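Local coordinates for amidohydrolase 3 domain-containing protein (Pyrococcus furiosus, PDB 3ICJ) that probably hydrolyses carbon-nitrogen bonds other than peptide bonds, using two zinc ions, though its substrate is not known, at residues Met122-Gly132 with Asp155-Leu165. Residues are numbered along the deposited sequence; the frame is centred on the assembly and turned at random.
Sequences MEELVERVKKG and DLDVIDRPVFL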
loop_
_atom_site.group_PDB
_atom_site.type_symbol
_atom_site.label_atom_id
_atom_site.label_comp_id
_atom_site.label_asym_id
_atom_site.label_seq_id
_atom_site.Cartn_x
_atom_site.Cartn_y
_atom_site.Cartn_z
ATOM N N MET A 122 -14.281 30.007 9.531
ATOM C CA MET A 122 -13.439 29.610 10.670
ATOM C C MET A 122 -14.255 29.055 11.850
ATOM O O MET A 122 -13.770 28.199 12.590
ATOM C CB MET A 122 -12.530 30.768 11.121
ATOM C CG MET A 122 -11.224 30.321 11.832
ATOM S SD MET A 122 -10.107 29.346 10.802
ATOM C CE MET A 122 -9.943 30.428 9.376
ATOM N N GLU A 123 -15.495 29.530 11.986
ATOM C CA GLU A 123 -16.458 29.064 12.988
ATOM C C GLU A 123 -16.797 27.590 12.777
ATOM O O GLU A 123 -16.777 26.820 13.741
ATOM C CB GLU A 123 -17.750 29.905 12.954
ATOM C CG GLU A 123 -17.625 31.357 13.484
ATOM C CD GLU A 123 -16.734 32.272 12.616
ATOM O OE1 GLU A 123 -16.753 32.155 11.364
ATOM O OE2 GLU A 123 -16.000 33.105 13.193
ATOM N N GLU A 124 -17.144 27.208 11.563
ATOM C CA GLU A 124 -17.383 25.845 11.236
ATOM C C GLU A 124 -16.146 24.917 11.292
ATOM O O GLU A 124 -16.228 23.763 11.674
ATOM C CB GLU A 124 -18.060 25.750 9.879
ATOM C CG GLU A 124 -17.861 24.435 9.200
ATOM C CD GLU A 124 -19.070 23.997 8.439
ATOM O OE1 GLU A 124 -19.768 23.079 8.913
ATOM O OE2 GLU A 124 -19.316 24.567 7.360
ATOM N N LEU A 125 -15.008 25.465 10.893
ATOM C CA LEU A 125 -13.754 24.723 10.989
ATOM C C LEU A 125 -13.462 24.384 12.438
ATOM O O LEU A 125 -13.118 23.243 12.742
ATOM C CB LEU A 125 -12.572 25.491 10.370
ATOM C CG LEU A 125 -11.200 24.786 10.350
ATOM C CD1 LEU A 125 -10.474 25.001 9.032
ATOM C CD2 LEU A 125 -10.315 25.224 11.516
ATOM N N VAL A 126 -13.592 25.375 13.316
ATOM C CA VAL A 126 -13.385 25.184 14.756
ATOM C C VAL A 126 -14.363 24.144 15.357
ATOM O O VAL A 126 -13.938 23.286 16.145
ATOM C CB VAL A 126 -13.387 26.555 15.526
ATOM C CG1 VAL A 126 -13.626 26.387 17.029
ATOM C CG2 VAL A 126 -12.079 27.297 15.284
ATOM N N GLU A 127 -15.638 24.199 14.947
ATOM C CA GLU A 127 -16.659 23.201 15.345
ATOM C C GLU A 127 -16.335 21.773 14.915
ATOM O O GLU A 127 -16.543 20.827 15.685
ATOM C CB GLU A 127 -18.060 23.567 14.816
ATOM C CG GLU A 127 -19.058 23.998 15.884
ATOM C CD GLU A 127 -18.977 25.481 16.213
ATOM O OE1 GLU A 127 -17.935 25.929 16.748
ATOM O OE2 GLU A 127 -19.970 26.198 15.946
ATOM N N ARG A 128 -15.847 21.621 13.685
ATOM C CA ARG A 128 -15.532 20.299 13.142
ATOM C C ARG A 128 -14.314 19.693 13.834
ATOM O O ARG A 128 -14.301 18.496 14.116
ATOM C CB ARG A 128 -15.331 20.358 11.626
ATOM C CG ARG A 128 -16.598 20.674 10.844
ATOM C CD ARG A 128 -17.183 19.460 10.145
ATOM N NE ARG A 128 -16.574 19.264 8.829
ATOM C CZ ARG A 128 -16.990 19.850 7.707
ATOM N NH1 ARG A 128 -16.357 19.595 6.570
ATOM N NH2 ARG A 128 -18.027 20.686 7.711
ATOM N N VAL A 129 -13.318 20.531 14.127
ATOM C CA VAL A 129 -12.112 20.112 14.846
ATOM C C VAL A 129 -12.460 19.682 16.279
ATOM O O VAL A 129 -12.008 18.628 16.735
ATOM C CB VAL A 129 -10.986 21.199 14.814
ATOM C CG1 VAL A 129 -9.752 20.742 15.570
ATOM C CG2 VAL A 129 -10.577 21.501 13.402
ATOM N N LYS A 130 -13.300 20.467 16.956
ATOM C CA LYS A 130 -13.749 20.152 18.322
ATOM C C LYS A 130 -14.457 18.803 18.430
ATOM O O LYS A 130 -14.426 18.178 19.490
ATOM C CB LYS A 130 -14.659 21.254 18.878
ATOM C CG LYS A 130 -13.936 22.392 19.588
ATOM C CD LYS A 130 -14.931 23.471 20.001
ATOM C CE LYS A 130 -14.239 24.675 20.629
ATOM N NZ LYS A 130 -15.194 25.796 20.892
ATOM N N LYS A 131 -15.084 18.358 17.336
ATOM C CA LYS A 131 -15.776 17.061 17.291
ATOM C C LYS A 131 -14.853 15.860 17.036
ATOM O O LYS A 131 -15.340 14.750 16.834
ATOM C CB LYS A 131 -16.901 17.072 16.247
ATOM C CG LYS A 131 -18.138 17.839 16.646
ATOM C CD LYS A 131 -19.272 17.560 15.668
ATOM C CE LYS A 131 -20.629 17.911 16.254
ATOM N NZ LYS A 131 -20.824 19.385 16.332
ATOM N N GLY A 132 -13.535 16.078 17.043
ATOM C CA GLY A 132 -12.551 14.982 16.934
ATOM C C GLY A 132 -12.272 14.334 18.285
ATOM O O GLY A 132 -12.193 15.025 19.305
ATOM N N ASP A 155 -6.619 31.097 16.267
ATOM C CA ASP A 155 -7.976 30.548 16.043
ATOM C C ASP A 155 -8.145 29.177 16.701
ATOM O O ASP A 155 -9.205 28.859 17.244
ATOM C CB ASP A 155 -8.271 30.414 14.544
ATOM C CG ASP A 155 -8.186 31.741 13.807
ATOM O OD1 ASP A 155 -8.925 32.673 14.173
ATOM O OD2 ASP A 155 -7.384 31.857 12.854
ATOM N N LEU A 156 -7.085 28.372 16.654
ATOM C CA LEU A 156 -7.146 26.993 17.131
ATOM C C LEU A 156 -6.765 26.853 18.604
ATOM O O LEU A 156 -6.912 25.771 19.188
ATOM C CB LEU A 156 -6.267 26.091 16.263
ATOM C CG LEU A 156 -6.468 26.167 14.749
ATOM C CD1 LEU A 156 -5.359 25.413 14.057
ATOM C CD2 LEU A 156 -7.828 25.615 14.349
ATOM N N ASP A 157 -6.285 27.944 19.205
ATOM C CA ASP A 157 -5.964 27.949 20.634
ATOM C C ASP A 157 -7.196 27.897 21.537
ATOM O O ASP A 157 -7.054 27.733 22.749
ATOM C CB ASP A 157 -5.079 29.145 21.008
ATOM C CG ASP A 157 -3.596 28.861 20.831
ATOM O OD1 ASP A 157 -3.226 27.697 20.569
ATOM O OD2 ASP A 157 -2.801 29.815 20.956
ATOM N N VAL A 158 -8.395 28.033 20.960
ATOM C CA VAL A 158 -9.643 27.840 21.722
ATOM C C VAL A 158 -9.901 26.356 22.077
ATOM O O VAL A 158 -10.638 26.056 23.016
ATOM C CB VAL A 158 -10.904 28.497 21.043
ATOM C CG1 VAL A 158 -10.715 30.009 20.846
ATOM C CG2 VAL A 158 -11.262 27.801 19.737
ATOM N N ILE A 159 -9.275 25.447 21.331
ATOM C CA ILE A 159 -9.352 23.992 21.557
ATOM C C ILE A 159 -8.250 23.561 22.537
ATOM O O ILE A 159 -7.068 23.825 22.298
ATOM C CB ILE A 159 -9.206 23.236 20.208
ATOM C CG1 ILE A 159 -10.326 23.665 19.255
ATOM C CG2 ILE A 159 -9.196 21.716 20.414
ATOM C CD1 ILE A 159 -9.922 23.683 17.816
ATOM N N ASP A 160 -8.621 22.885 23.626
ATOM C CA ASP A 160 -7.649 22.616 24.704
ATOM C C ASP A 160 -6.807 21.320 24.565
ATOM O O ASP A 160 -6.297 20.783 25.560
ATOM C CB ASP A 160 -8.299 22.750 26.095
ATOM C CG ASP A 160 -9.286 21.632 26.408
ATOM O OD1 ASP A 160 -9.639 20.834 25.505
ATOM O OD2 ASP A 160 -9.712 21.552 27.583
ATOM N N ARG A 161 -6.723 20.780 23.362
ATOM C CA ARG A 161 -5.737 19.753 23.104
ATOM C C ARG A 161 -4.957 19.948 21.819
ATOM O O ARG A 161 -5.366 20.780 21.025
ATOM C CB ARG A 161 -6.364 18.365 23.164
ATOM C CG ARG A 161 -7.330 18.040 22.061
ATOM C CD ARG A 161 -8.230 16.892 22.493
ATOM N NE ARG A 161 -9.635 17.237 22.357
ATOM C CZ ARG A 161 -10.503 16.548 21.631
ATOM N NH1 ARG A 161 -11.763 16.942 21.552
ATOM N NH2 ARG A 161 -10.119 15.464 20.995
ATOM N N PRO A 162 -3.872 19.213 21.614
ATOM C CA PRO A 162 -3.065 19.461 20.404
ATOM C C PRO A 162 -3.851 19.230 19.123
ATOM O O PRO A 162 -4.676 18.321 19.046
ATOM C CB PRO A 162 -1.917 18.451 20.511
ATOM C CG PRO A 162 -1.794 18.192 21.957
ATOM C CD PRO A 162 -3.192 18.250 22.507
ATOM N N VAL A 163 -3.607 20.095 18.148
ATOM C CA VAL A 163 -4.348 20.113 16.898
ATOM C C VAL A 163 -3.331 20.255 15.771
ATOM O O VAL A 163 -2.397 21.044 15.881
ATOM C CB VAL A 163 -5.378 21.283 16.903
ATOM C CG1 VAL A 163 -5.782 21.667 15.514
ATOM C CG2 VAL A 163 -6.629 20.912 17.733
ATOM N N PHE A 164 -3.484 19.478 14.699
ATOM C CA PHE A 164 -2.551 19.563 13.574
ATOM C C PHE A 164 -3.365 19.322 12.312
ATOM O O PHE A 164 -3.891 18.221 12.110
ATOM C CB PHE A 164 -1.430 18.525 13.741
ATOM C CG PHE A 164 -0.376 18.561 12.646
ATOM C CD1 PHE A 164 0.821 19.226 12.850
ATOM C CD2 PHE A 164 -0.578 17.915 11.429
ATOM C CE1 PHE A 164 1.794 19.265 11.857
ATOM C CE2 PHE A 164 0.393 17.949 10.424
ATOM C CZ PHE A 164 1.578 18.626 10.641
ATOM N N LEU A 165 -3.486 20.355 11.480
ATOM C CA LEU A 165 -4.429 20.335 10.354
ATOM C C LEU A 165 -3.779 20.613 8.999
ATOM O O LEU A 165 -3.317 21.720 8.750
ATOM C CB LEU A 165 -5.553 21.354 10.580
ATOM C CG LEU A 165 -6.306 21.339 11.914
ATOM C CD1 LEU A 165 -7.184 22.577 12.034
ATOM C CD2 LEU A 165 -7.136 20.086 12.079
#
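Val129 of helix 122-130 points toward segment 155-165 and meets Ile159, Val163 and Leu165. Its CB lies 4.0 Å from Ile159 CD1. Beyond CB the two methyls part. CG1, anti to the backbone N (chi1 180°), touches Ile159 CD1 at 3.7 Å and meets Val163 CG2 tip to tip. CG2, beside the backbone N, rests against both methyls of Leu165, with CD1 at 3.8 Å. With both methyls gone, as in an alanine here, Val163 CG2 and the Leu165 methyls would probably lose these contacts, and Ile159 CD1 would keep only the more distant CB.

One turn earlier, Leu125 CD2 continues this layer and packs on Leu156 CD2. Strands 114-115 and 137-142 are parallel neighbours joined through helix 122-130, a beta-alpha-beta unit away from the zinc sites. The helix packs on their mixed sheet, which strand 163-167 continues, parallel to 137-142. Ile137 and Trp142 of strand 137-142 touch Val129 and Leu125 respectively.

Midway along the helix, Val126 CG1 crosses Val158 CG2 at about a right angle, 3.9 Å apart. Val158 belongs to the type I turn from Leu156 to Ile159. At the first residue, Met122 CG lies against Asp155 CG, while the carboxylate makes a salt bridge with Arg149. On the exposed flank, Lys130 CG touches Ile159 CG1.

Just beyond the C-terminal end of helix 122-130, one of two Arg161 conformers bonds Gly132 O through NH2 (2.7 Å) and NH1 (3.0 Å), so this grip may not be permanent. The oxygen lies near the guanidinium plane. Both bonds are bent. NH1 comes nearly in line with the C=O bond; NH2 sits above the carbonyl plane and also bonds to Gly134 O.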